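Local coordinates for protein 1,4-dihydroxy-2-naphthoyl-CoA hydrolase (Synechocystis sp., PDB 4K00) that hydrolyses the thioester 1,4-dihydroxy-2-naphthoyl-CoA to 1,4-dihydroxy-2-naphthoate and CoA, a step in making phylloquinone (vitamin K1), at residues D56-L61 with V115-P120; A70-G75 with Q105-A110; C74-L79 with I98-S103. All coordinates share one frame; numbering follows the deposited sequence.

Interaction 1: D56-L61 with V115-P120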
ATOM      1  N   ASP A  56      18.312  17.627  -9.675  1.00 38.21           N
ATOM      2  CA  ASP A  56      19.236  18.563  -9.025  1.00 38.80           C
ATOM      3  C   ASP A  56      18.937  18.660  -7.530  1.00 34.21           C
ATOM      4  O   ASP A  56      19.837  18.930  -6.726  1.00 29.66           O
ATOM      5  CB  ASP A  56      19.107  19.972  -9.617  1.00 38.60           C
ATOM      6  CG  ASP A  56      19.720  20.107 -11.002  1.00 38.71           C
ATOM      7  OD1 ASP A  56      20.416  19.179 -11.475  1.00 37.04           O
ATOM      8  OD2 ASP A  56      19.497  21.180 -11.610  1.00 37.01           O
ATOM      9  N   PHE A  57      17.663  18.477  -7.175  1.00 30.06           N
ATOM     10  CA  PHE A  57      17.222  18.574  -5.794  1.00 30.77           C
ATOM     11  C   PHE A  57      16.330  17.411  -5.404  1.00 28.11           C
ATOM     12  O   PHE A  57      15.749  16.726  -6.247  1.00 27.43           O
ATOM     13  CB  PHE A  57      16.452  19.876  -5.563  1.00 31.41           C
ATOM     14  CG  PHE A  57      17.241  21.090  -5.899  1.00 33.59           C
ATOM     15  CD1 PHE A  57      18.092  21.657  -4.966  1.00 34.70           C
ATOM     16  CD2 PHE A  57      17.161  21.653  -7.162  1.00 38.99           C
ATOM     17  CE1 PHE A  57      18.844  22.771  -5.282  1.00 35.84           C
ATOM     18  CE2 PHE A  57      17.913  22.773  -7.485  1.00 41.43           C
ATOM     19  CZ  PHE A  57      18.753  23.331  -6.543  1.00 40.09           C
ATOM     20  N   ALA A  58      16.214  17.197  -4.106  1.00 25.72           N
ATOM     21  CA  ALA A  58      15.171  16.356  -3.589  1.00 24.31           C
ATOM     22  C   ALA A  58      14.353  17.125  -2.561  1.00 21.70           C
ATOM     23  O   ALA A  58      14.821  18.112  -1.994  1.00 21.64           O
ATOM     24  CB  ALA A  58      15.766  15.092  -2.986  1.00 26.53           C
ATOM     25  N   LEU A  59      13.123  16.679  -2.344  1.00 20.48           N
ATOM     26  CA  LEU A  59      12.278  17.236  -1.293  1.00 23.51           C
ATOM     27  C   LEU A  59      11.777  16.144  -0.374  1.00 22.23           C
ATOM     28  O   LEU A  59      10.579  15.878  -0.315  1.00 24.04           O
ATOM     29  CB  LEU A  59      11.065  17.947  -1.870  1.00 25.55           C
ATOM     30  CG  LEU A  59      11.299  19.300  -2.524  1.00 33.82           C
ATOM     31  CD1 LEU A  59      10.108  19.655  -3.405  1.00 35.72           C
ATOM     32  CD2 LEU A  59      11.519  20.360  -1.459  1.00 34.28           C
ATOM     33  N   PRO A  60      12.697  15.506   0.343  1.00 21.77           N
ATOM     34  CA  PRO A  60      12.317  14.446   1.261  1.00 23.06           C
ATOM     35  C   PRO A  60      11.487  14.966   2.424  1.00 23.76           C
ATOM     36  O   PRO A  60      11.680  16.088   2.899  1.00 20.90           O
ATOM     37  CB  PRO A  60      13.648  13.927   1.782  1.00 23.09           C
ATOM     38  CG  PRO A  60      14.599  15.055   1.597  1.00 23.86           C
ATOM     39  CD  PRO A  60      14.136  15.787   0.369  1.00 21.68           C
ATOM     40  N   LEU A  61      10.569  14.124   2.863  1.00 24.97           N
ATOM     41  CA  LEU A  61       9.879  14.305   4.107  1.00 27.10           C
ATOM     42  C   LEU A  61      10.855  13.858   5.195  1.00 26.96           C
ATOM     43  O   LEU A  61      11.432  12.778   5.107  1.00 35.94           O
ATOM     44  CB  LEU A  61       8.578  13.492   4.041  1.00 26.95           C
ATOM     45  CG  LEU A  61       7.582  13.564   5.189  1.00 29.77           C
ATOM     46  CD1 LEU A  61       6.180  13.258   4.700  1.00 24.58           C
ATOM     47  CD2 LEU A  61       7.998  12.577   6.268  1.00 37.41           C
ATOM     48  N   VAL A 115      12.093  19.024   3.544  1.00 20.85           N
ATOM     49  CA  VAL A 115      13.241  19.862   3.328  1.00 22.45           C
ATOM     50  C   VAL A 115      13.733  19.724   1.902  1.00 24.32           C
ATOM     51  O   VAL A 115      13.573  18.680   1.266  1.00 22.69           O
ATOM     52  CB  VAL A 115      14.388  19.536   4.292  1.00 29.30           C
ATOM     53  CG1 VAL A 115      13.919  19.626   5.738  1.00 27.90           C
ATOM     54  CG2 VAL A 115      14.964  18.166   3.984  1.00 34.68           C
ATOM     55  N   CYS A 116      14.319  20.800   1.403  1.00 21.07           N
ATOM     56  CA  CYS A 116      14.930  20.776   0.098  1.00 21.73           C
ATOM     57  C   CYS A 116      16.415  20.516   0.252  1.00 22.94           C
ATOM     58  O   CYS A 116      17.089  21.213   1.008  1.00 22.75           O
ATOM     59  CB  CYS A 116      14.694  22.103  -0.604  1.00 20.81           C
ATOM     60  SG  CYS A 116      15.387  22.187  -2.261  1.00 23.48           S
ATOM     61  N   ILE A 117      16.915  19.505  -0.458  1.00 22.23           N
ATOM     62  CA  ILE A 117      18.345  19.219  -0.474  1.00 24.93           C
ATOM     63  C   ILE A 117      18.890  19.156  -1.899  1.00 26.15           C
ATOM     64  O   ILE A 117      18.224  18.667  -2.817  1.00 24.94           O
ATOM     65  CB  ILE A 117      18.683  17.904   0.254  1.00 27.95           C
ATOM     66  CG1 ILE A 117      17.891  16.739  -0.338  1.00 28.37           C
ATOM     67  CG2 ILE A 117      18.389  18.029   1.738  1.00 29.73           C
ATOM     68  CD1 ILE A 117      18.258  15.382   0.229  1.00 28.56           C
ATOM     69  N   ALA A 118      20.101  19.665  -2.068  1.00 26.76           N
ATOM     70  CA  ALA A 118      20.815  19.530  -3.326  1.00 30.91           C
ATOM     71  C   ALA A 118      21.412  18.134  -3.420  1.00 33.48           C
ATOM     72  O   ALA A 118      21.902  17.597  -2.427  1.00 32.77           O
ATOM     73  CB  ALA A 118      21.899  20.580  -3.430  1.00 33.16           C
ATOM     74  N   LEU A 119      21.347  17.546  -4.610  1.00 36.10           N
ATOM     75  CA  LEU A 119      21.905  16.217  -4.850  1.00 36.98           C
ATOM     76  C   LEU A 119      23.152  16.351  -5.711  1.00 38.52           C
ATOM     77  O   LEU A 119      23.269  17.292  -6.495  1.00 37.38           O
ATOM     78  CB  LEU A 119      20.875  15.332  -5.563  1.00 36.19           C
ATOM     79  CG  LEU A 119      19.567  15.077  -4.822  1.00 37.00           C
ATOM     80  CD1 LEU A 119      18.589  14.308  -5.703  1.00 38.15           C
ATOM     81  CD2 LEU A 119      19.832  14.332  -3.520  1.00 36.77           C
ATOM     82  N   PRO A 120      24.101  15.411  -5.571  1.00 42.83           N
ATOM     83  CA  PRO A 120      24.034  14.168  -4.800  1.00 41.54           C
ATOM     84  C   PRO A 120      24.470  14.305  -3.335  1.00 41.07           C
ATOM     85  O   PRO A 120      24.327  13.353  -2.562  1.00 40.99           O
ATOM     86  CB  PRO A 120      25.015  13.258  -5.543  1.00 43.21           C
ATOM     87  CG  PRO A 120      26.026  14.187  -6.101  1.00 44.15           C
ATOM     88  CD  PRO A 120      25.339  15.496  -6.368  1.00 42.35           C
TER
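Ala58 and Ile117 trade two backbone hydrogen bonds, Ala58 N to Ile117 O at 2.8 Å and Ile117 N to Ala58 O at 2.9 Å, forming the hydrogen-bonded pair of an antiparallel ladder. Further bonds flank them: Leu119 N gives to Asp56 O from above the carbonyl plane (39° out of it), and Val115 N to Pro60 O. On one face of the sheet Ala58 CB rests on Ile117 CG1 at 3.8 Å and close to Leu119 CD1. Ile117 CG1 stands between its own backbone N and carbonyl carbon (chi1 56°), and from it CD1 extends to Pro60 CG, 3.9 Å away. Phe57 and Ala118, the non-hydrogen-bonded pair, occupy the other face. There Cys116 SG approaches the Phe57 ring obliquely, 4.8 Å from the ring centroid, a sulfur-aromatic contact, and Leu59 CD2 packs on Cys116 CB at 3.7 Å. Around this shell, Ala125 lies against Phe57, Leu127 and Pro128 against Cys116, and Arg122 against Ile117. The contact thus pairs the beginning of strand 57-68, just after helix 48-54, with the end of strand 106-118 in the hotdog sheet.

Interaction 2: A70-G75 with Q105-A110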
ATOM      1  N   ALA A  70     -10.506   9.110  16.652  1.00 19.92           N
ATOM      2  CA  ALA A  70     -11.698   8.316  16.381  1.00 21.33           C
ATOM      3  C   ALA A  70     -11.557   7.623  15.028  1.00 21.63           C
ATOM      4  O   ALA A  70     -10.875   8.138  14.140  1.00 21.35           O
ATOM      5  CB  ALA A  70     -12.927   9.206  16.395  1.00 21.49           C
ATOM      6  N   PRO A  71     -12.188   6.447  14.869  1.00 21.71           N
ATOM      7  CA  PRO A  71     -11.997   5.637  13.660  1.00 20.63           C
ATOM      8  C   PRO A  71     -12.867   6.090  12.502  1.00 22.37           C
ATOM      9  O   PRO A  71     -13.837   6.825  12.704  1.00 19.71           O
ATOM     10  CB  PRO A  71     -12.399   4.233  14.116  1.00 21.77           C
ATOM     11  CG  PRO A  71     -13.430   4.477  15.179  1.00 24.84           C
ATOM     12  CD  PRO A  71     -13.008   5.748  15.877  1.00 23.62           C
ATOM     13  N   ALA A  72     -12.503   5.668  11.297  1.00 20.16           N
ATOM     14  CA  ALA A  72     -13.377   5.769  10.141  1.00 19.03           C
ATOM     15  C   ALA A  72     -13.575   4.399   9.507  1.00 19.64           C
ATOM     16  O   ALA A  72     -12.856   3.451   9.816  1.00 19.74           O
ATOM     17  CB  ALA A  72     -12.793   6.748   9.130  1.00 18.09           C
ATOM     18  N   HIS A  73     -14.570   4.299   8.635  1.00 19.20           N
ATOM     19  CA  HIS A  73     -14.955   3.033   8.026  1.00 21.06           C
ATOM     20  C   HIS A  73     -15.041   3.178   6.513  1.00 18.85           C
ATOM     21  O   HIS A  73     -15.112   4.289   5.983  1.00 19.62           O
ATOM     22  CB  HIS A  73     -16.303   2.551   8.582  1.00 23.55           C
ATOM     23  CG  HIS A  73     -16.329   2.411  10.067  1.00 28.47           C
ATOM     24  ND1 HIS A  73     -16.591   3.469  10.912  1.00 31.24           N
ATOM     25  CD2 HIS A  73     -16.141   1.331  10.865  1.00 33.48           C
ATOM     26  CE1 HIS A  73     -16.543   3.051  12.165  1.00 32.52           C
ATOM     27  NE2 HIS A  73     -16.271   1.760  12.164  1.00 28.89           N
ATOM     28  N   CYS A  74     -15.025   2.033   5.834  1.00 20.28           N
ATOM     29  CA  CYS A  74     -15.188   1.946   4.389  1.00 19.67           C
ATOM     30  C   CYS A  74     -16.404   2.711   3.906  1.00 20.70           C
ATOM     31  O   CYS A  74     -17.510   2.543   4.425  1.00 19.80           O
ATOM     32  CB  CYS A  74     -15.345   0.472   3.997  1.00 22.05           C
ATOM     33  SG  CYS A  74     -15.257   0.177   2.231  1.00 22.76           S
ATOM     34  N   GLY A  75     -16.207   3.546   2.894  1.00 20.61           N
ATOM     35  CA  GLY A  75     -17.309   4.305   2.341  1.00 22.50           C
ATOM     36  C   GLY A  75     -17.467   5.691   2.940  1.00 23.43           C
ATOM     37  O   GLY A  75     -18.188   6.505   2.391  1.00 20.30           O
ATOM     38  N   GLN A 105     -16.870  15.511  12.732  1.00 30.23           N
ATOM     39  CA  GLN A 105     -16.096  14.812  13.751  1.00 29.51           C
ATOM     40  C   GLN A 105     -14.616  14.767  13.376  1.00 24.30           C
ATOM     41  O   GLN A 105     -14.262  14.277  12.305  1.00 23.56           O
ATOM     42  CB  GLN A 105     -16.609  13.387  13.930  1.00 31.05           C
ATOM     43  CG  GLN A 105     -15.877  12.607  15.005  1.00 33.54           C
ATOM     44  CD  GLN A 105     -16.319  11.159  15.073  1.00 36.60           C
ATOM     45  OE1 GLN A 105     -16.744  10.571  14.074  1.00 38.07           O
ATOM     46  NE2 GLN A 105     -16.213  10.575  16.250  1.00 39.51           N
ATOM     47  N   LEU A 106     -13.767  15.258  14.276  1.00 24.99           N
ATOM     48  CA  LEU A 106     -12.316  15.169  14.121  1.00 27.38           C
ATOM     49  C   LEU A 106     -11.796  13.754  14.388  1.00 25.10           C
ATOM     50  O   LEU A 106     -11.940  13.208  15.491  1.00 26.27           O
ATOM     51  CB  LEU A 106     -11.629  16.151  15.074  1.00 31.38           C
ATOM     52  CG  LEU A 106     -10.104  16.214  14.972  1.00 28.37           C
ATOM     53  CD1 LEU A 106      -9.675  16.880  13.672  1.00 31.06           C
ATOM     54  CD2 LEU A 106      -9.548  16.964  16.172  1.00 34.36           C
ATOM     55  N   LEU A 107     -11.165  13.178  13.378  1.00 21.14           N
ATOM     56  CA  LEU A 107     -10.651  11.812  13.467  1.00 22.73           C
ATOM     57  C   LEU A 107      -9.162  11.767  13.848  1.00 22.51           C
ATOM     58  O   LEU A 107      -8.726  10.870  14.574  1.00 21.59           O
ATOM     59  CB  LEU A 107     -10.866  11.114  12.135  1.00 21.31           C
ATOM     60  CG  LEU A 107     -12.303  11.109  11.630  1.00 25.08           C
ATOM     61  CD1 LEU A 107     -12.374  10.433  10.266  1.00 24.97           C
ATOM     62  CD2 LEU A 107     -13.205  10.419  12.636  1.00 27.33           C
ATOM     63  N   ALA A 108      -8.393  12.720  13.337  1.00 22.08           N
ATOM     64  CA  ALA A 108      -6.937  12.705  13.477  1.00 22.67           C
ATOM     65  C   ALA A 108      -6.359  14.088  13.214  1.00 22.04           C
ATOM     66  O   ALA A 108      -6.931  14.878  12.472  1.00 22.03           O
ATOM     67  CB  ALA A 108      -6.309  11.690  12.522  1.00 19.05           C
ATOM     68  N   ARG A 109      -5.214  14.368  13.833  1.00 20.24           N
ATOM     69  CA  ARG A 109      -4.379  15.517  13.476  1.00 18.44           C
ATOM     70  C   ARG A 109      -2.984  14.993  13.125  1.00 20.71           C
ATOM     71  O   ARG A 109      -2.556  13.958  13.641  1.00 20.70           O
ATOM     72  CB  ARG A 109      -4.274  16.504  14.648  1.00 20.29           C
ATOM     73  CG  ARG A 109      -3.412  15.992  15.799  1.00 22.55           C
ATOM     74  CD  ARG A 109      -3.273  16.988  16.939  1.00 26.01           C
ATOM     75  NE  ARG A 109      -2.495  16.412  18.031  1.00 28.41           N
ATOM     76  CZ  ARG A 109      -2.172  17.047  19.151  1.00 33.32           C
ATOM     77  NH1 ARG A 109      -2.566  18.294  19.354  1.00 30.62           N
ATOM     78  NH2 ARG A 109      -1.448  16.426  20.076  1.00 40.15           N
ATOM     79  N   ALA A 110      -2.283  15.697  12.243  1.00 19.23           N
ATOM     80  CA  ALA A 110      -0.966  15.244  11.797  1.00 20.48           C
ATOM     81  C   ALA A 110      -0.087  16.422  11.384  1.00 20.94           C
ATOM     82  O   ALA A 110      -0.573  17.543  11.167  1.00 17.19           O
ATOM     83  CB  ALA A 110      -1.103  14.260  10.637  1.00 17.82           C
TER
HETATM   84  O   HOH W   1     -16.042   8.272  12.304  1.00 32.74           O
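Leu107 reaches over to the 70-75 segment with both of its methyl groups, and each meets a different alanine. CG lies anti to the carbonyl carbon (chi1 -55°), beside the backbone N. From there CD1 packs on Ala72 CB at 3.9 Å, while CD2 approaches Ala70 CB at 4.0 Å and the carbonyl oxygens Ala70 O and Pro71 O. The Ala70 methyl points toward the strand and also meets the amide end of Gln105: Gln105 NE2 lies 3.6 Å from Ala70 CB. This is a contact between a polar group and a methyl, made possible by a glutamine chain that leaves its backbone with CG anti to N (chi1 -178°) and stays extended beyond CG. The other branch of that amide is tied to the facing segment through solvent, one water donating to both Gln105 OE1 (3.0 Å) and Pro71 O (2.7 Å). A single direct backbone bond accompanies the packing, from Ala70 N to Leu107 O at 3.3 Å, with the donor tilted 18° from the carbonyl plane.

Within the hotdog fold, this places the connection between strands 57-68 and 77-86 against the start of strand 106-118, where Leu107 and Ala108 both face Ile98 in a classic beta bulge. Backbone bonds between both bulge residues and Ile98 join this region to strand 91-100. Gln100, on that same strand, touches Ala72, Gln105 and Leu107, and Phe29 of helix 26-43 meets Ala72. Pro71 packs on Val23 and on Arg122 of the second subunit, its side chain about 9 Å from that of Asp19, the predicted active-site residue.

Interaction 3: C74-L79 with I98-S103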
ATOM      1  N   CYS A  74     -15.025   2.033   5.834  1.00 20.28           N
ATOM      2  CA  CYS A  74     -15.188   1.946   4.389  1.00 19.67           C
ATOM      3  C   CYS A  74     -16.404   2.711   3.906  1.00 20.70           C
ATOM      4  O   CYS A  74     -17.510   2.543   4.425  1.00 19.80           O
ATOM      5  CB  CYS A  74     -15.345   0.472   3.997  1.00 22.05           C
ATOM      6  SG  CYS A  74     -15.257   0.177   2.231  1.00 22.76           S
ATOM      7  N   GLY A  75     -16.207   3.546   2.894  1.00 20.61           N
ATOM      8  CA  GLY A  75     -17.309   4.305   2.341  1.00 22.50           C
ATOM      9  C   GLY A  75     -17.467   5.691   2.940  1.00 23.43           C
ATOM     10  O   GLY A  75     -18.188   6.505   2.391  1.00 20.30           O
ATOM     11  N   ASP A  76     -16.804   5.970   4.062  1.00 21.91           N
ATOM     12  CA  ASP A  76     -16.905   7.300   4.669  1.00 20.85           C
ATOM     13  C   ASP A  76     -16.331   8.331   3.711  1.00 24.34           C
ATOM     14  O   ASP A  76     -15.396   8.048   2.957  1.00 22.81           O
ATOM     15  CB  ASP A  76     -16.144   7.366   5.998  1.00 19.81           C
ATOM     16  CG  ASP A  76     -16.843   6.627   7.121  1.00 21.50           C
ATOM     17  OD1 ASP A  76     -17.984   6.155   6.921  1.00 23.45           O
ATOM     18  OD2 ASP A  76     -16.251   6.531   8.217  1.00 21.48           O
ATOM     19  N   ARG A  77     -16.877   9.537   3.755  1.00 23.80           N
ATOM     20  CA  ARG A  77     -16.292  10.654   3.038  1.00 24.15           C
ATOM     21  C   ARG A  77     -15.630  11.599   4.034  1.00 23.87           C
ATOM     22  O   ARG A  77     -16.271  12.087   4.967  1.00 26.38           O
ATOM     23  CB  ARG A  77     -17.359  11.385   2.236  1.00 30.90           C
ATOM     24  CG  ARG A  77     -16.789  12.381   1.240  1.00 43.72           C
ATOM     25  CD  ARG A  77     -17.847  12.834   0.243  1.00 57.92           C
ATOM     26  NE  ARG A  77     -19.028  13.369   0.915  1.00 68.89           N
ATOM     27  CZ  ARG A  77     -19.137  14.623   1.346  1.00 69.77           C
ATOM     28  NH1 ARG A  77     -18.134  15.477   1.170  1.00 64.71           N
ATOM     29  NH2 ARG A  77     -20.247  15.022   1.953  1.00 71.31           N
ATOM     30  N   LEU A  78     -14.341  11.831   3.837  1.00 19.18           N
ATOM     31  CA  LEU A  78     -13.520  12.563   4.802  1.00 19.45           C
ATOM     32  C   LEU A  78     -13.041  13.873   4.185  1.00 21.72           C
ATOM     33  O   LEU A  78     -12.957  14.002   2.961  1.00 19.85           O
ATOM     34  CB  LEU A  78     -12.320  11.726   5.224  1.00 19.20           C
ATOM     35  CG  LEU A  78     -12.593  10.294   5.684  1.00 18.39           C
ATOM     36  CD1 LEU A  78     -11.293   9.663   6.131  1.00 17.34           C
ATOM     37  CD2 LEU A  78     -13.627  10.256   6.798  1.00 21.42           C
ATOM     38  N   LEU A  79     -12.739  14.844   5.040  1.00 20.56           N
ATOM     39  CA  LEU A  79     -12.029  16.052   4.634  1.00 20.76           C
ATOM     40  C   LEU A  79     -10.668  16.067   5.312  1.00 19.75           C
ATOM     41  O   LEU A  79     -10.558  15.812   6.511  1.00 17.55           O
ATOM     42  CB  LEU A  79     -12.826  17.291   5.043  1.00 23.44           C
ATOM     43  CG  LEU A  79     -14.241  17.389   4.469  1.00 23.84           C
ATOM     44  CD1 LEU A  79     -14.979  18.587   5.039  1.00 25.68           C
ATOM     45  CD2 LEU A  79     -14.182  17.462   2.953  1.00 26.49           C
ATOM     46  N   ILE A  98      -8.007  15.732   9.966  1.00 18.17           N
ATOM     47  CA  ILE A  98      -8.876  14.835   9.205  1.00 18.63           C
ATOM     48  C   ILE A  98     -10.208  14.691   9.924  1.00 18.80           C
ATOM     49  O   ILE A  98     -10.257  14.352  11.112  1.00 18.10           O
ATOM     50  CB  ILE A  98      -8.248  13.437   9.008  1.00 18.78           C
ATOM     51  CG1 ILE A  98      -6.848  13.564   8.416  1.00 19.44           C
ATOM     52  CG2 ILE A  98      -9.128  12.580   8.101  1.00 19.68           C
ATOM     53  CD1 ILE A  98      -6.097  12.248   8.324  1.00 20.41           C
ATOM     54  N   SER A  99     -11.285  14.956   9.197  1.00 18.35           N
ATOM     55  CA  SER A  99     -12.608  14.947   9.782  1.00 20.00           C
ATOM     56  C   SER A  99     -13.592  14.225   8.868  1.00 21.72           C
ATOM     57  O   SER A  99     -13.350  14.097   7.663  1.00 19.39           O
ATOM     58  CB  SER A  99     -13.081  16.379  10.033  1.00 22.80           C
ATOM     59  OG  SER A  99     -13.062  17.119   8.821  1.00 26.07           O
ATOM     60  N   GLN A 100     -14.703  13.775   9.442  1.00 21.97           N
ATOM     61  CA  GLN A 100     -15.868  13.351   8.656  1.00 24.23           C
ATOM     62  C   GLN A 100     -16.499  14.547   7.960  1.00 25.63           C
ATOM     63  O   GLN A 100     -16.699  15.596   8.572  1.00 26.38           O
ATOM     64  CB  GLN A 100     -16.896  12.685   9.558  1.00 27.23           C
ATOM     65  CG  GLN A 100     -16.421  11.387  10.190  1.00 26.55           C
ATOM     66  CD  GLN A 100     -16.464  10.220   9.221  1.00 23.50           C
ATOM     67  OE1 GLN A 100     -16.917  10.355   8.095  1.00 25.63           O
ATOM     68  NE2 GLN A 100     -15.979   9.075   9.657  1.00 23.38           N
ATOM     69  N   ALA A 101     -16.809  14.398   6.679  1.00 25.65           N
ATOM     70  CA  ALA A 101     -17.280  15.524   5.894  1.00 30.02           C
ATOM     71  C   ALA A 101     -18.611  16.019   6.453  1.00 36.04           C
ATOM     72  O   ALA A 101     -18.848  17.217   6.519  1.00 41.01           O
ATOM     73  CB  ALA A 101     -17.424  15.140   4.427  1.00 31.51           C
ATOM     74  N   GLU A 102     -19.471  15.094   6.862  1.00 35.49           N
ATOM     75  CA  GLU A 102     -20.861  15.443   7.163  1.00 43.28           C
ATOM     76  C   GLU A 102     -21.020  15.909   8.608  1.00 41.20           C
ATOM     77  O   GLU A 102     -21.636  16.937   8.876  1.00 45.08           O
ATOM     78  CB  GLU A 102     -21.773  14.243   6.906  1.00 48.02           C
ATOM     79  CG  GLU A 102     -21.647  13.659   5.507  1.00 54.59           C
ATOM     80  CD  GLU A 102     -22.430  14.441   4.465  1.00 69.17           C
ATOM     81  OE1 GLU A 102     -23.402  15.137   4.841  1.00 66.95           O
ATOM     82  OE2 GLU A 102     -22.072  14.357   3.268  1.00 69.96           O
ATOM     83  N   SER A 103     -20.459  15.144   9.534  1.00 35.41           N
ATOM     84  CA  SER A 103     -20.604  15.426  10.955  1.00 37.01           C
ATOM     85  C   SER A 103     -19.525  16.375  11.481  1.00 35.01           C
ATOM     86  O   SER A 103     -19.677  16.949  12.553  1.00 35.34           O
ATOM     87  CB  SER A 103     -20.549  14.123  11.748  1.00 36.55           C
ATOM     88  OG  SER A 103     -19.235  13.595  11.742  1.00 33.20           O
TER
HETATM   89  O   HOH W   2     -19.052  12.296   6.250  1.00 30.76           O
HETATM   90  O   HOH W   3     -10.713  18.454   8.771  1.00 24.12           O
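The beta hairpin of strands 77-86 and 91-100, part of the antiparallel hotdog sheet, has its open end here, away from the turn. Leu79 and Ser99 form a hydrogen-bonded pair, with Leu79 N to Ser99 O at 2.8 Å and Ser99 N to Leu79 O at 2.9 Å. The neighbouring pair, Leu78 and Gln100, is non-hydrogen-bonded. Just past it, as the chain leaves strand 91-100, Ala101 N gives to Arg77 O at 2.9 Å. One water donates to Arg77 O and accepts from Glu102 N.

Gln100 begins by pointing away from the facing strand, but its chain bends at chi2 (-78°), which turns CD back, and the amide beyond it meets Asp76. Gln100 NE2 donates to Asp76 OD2 at 2.9 Å; the acceptor lies nearly in the amide plane, whereas the donor stands above the carboxylate plane, 59° out of it. His73 N holds the same OD2, so two N-H groups grip one oxygen. Gln100 OE1 also lies 3.5 Å from Leu78 CD2, and Leu78 CD1 meets Ile98 CG2 on the side facing helix 26-43, where Met32 touches Leu78 and Phe29 and Cys33 touch Ile98.

Leu79 CG packs on Ala101 CB at 3.9 Å. Ala101 CB also lies over one face of the Arg77 guanidinium, offset toward the rim, 3.4 Å from Arg77 NH1. Glu102 approaches the edge of that group, its carboxylate plane turned 82° from the guanidinium in a salt bridge between Arg77 NH2 and Glu102 OE2, whose modelled separation is doubtfully short.

Overall arrangement
From the N terminus, residues 56-61 come first, at the start of strand 57-68, and find their partner only at 115-120, so interaction 1 closes the longest loop. The other two contacts nest inside it. Both start from the connection leading into strand 77-86, sharing Cys74 and Gly75: interaction 3 closes the shorter loop, around the hairpin, and interaction 2 the longer, to the start of strand 106-118. Their centres are 7 Å apart, and a probable hydrogen bond from Leu107 N to Ile98 O joins them. Interaction 1 lies on the opposite side of the chain's centre, about 32 Å from interaction 2 between centres, yet strand 106-118 takes part in both, so both reach the same sheet.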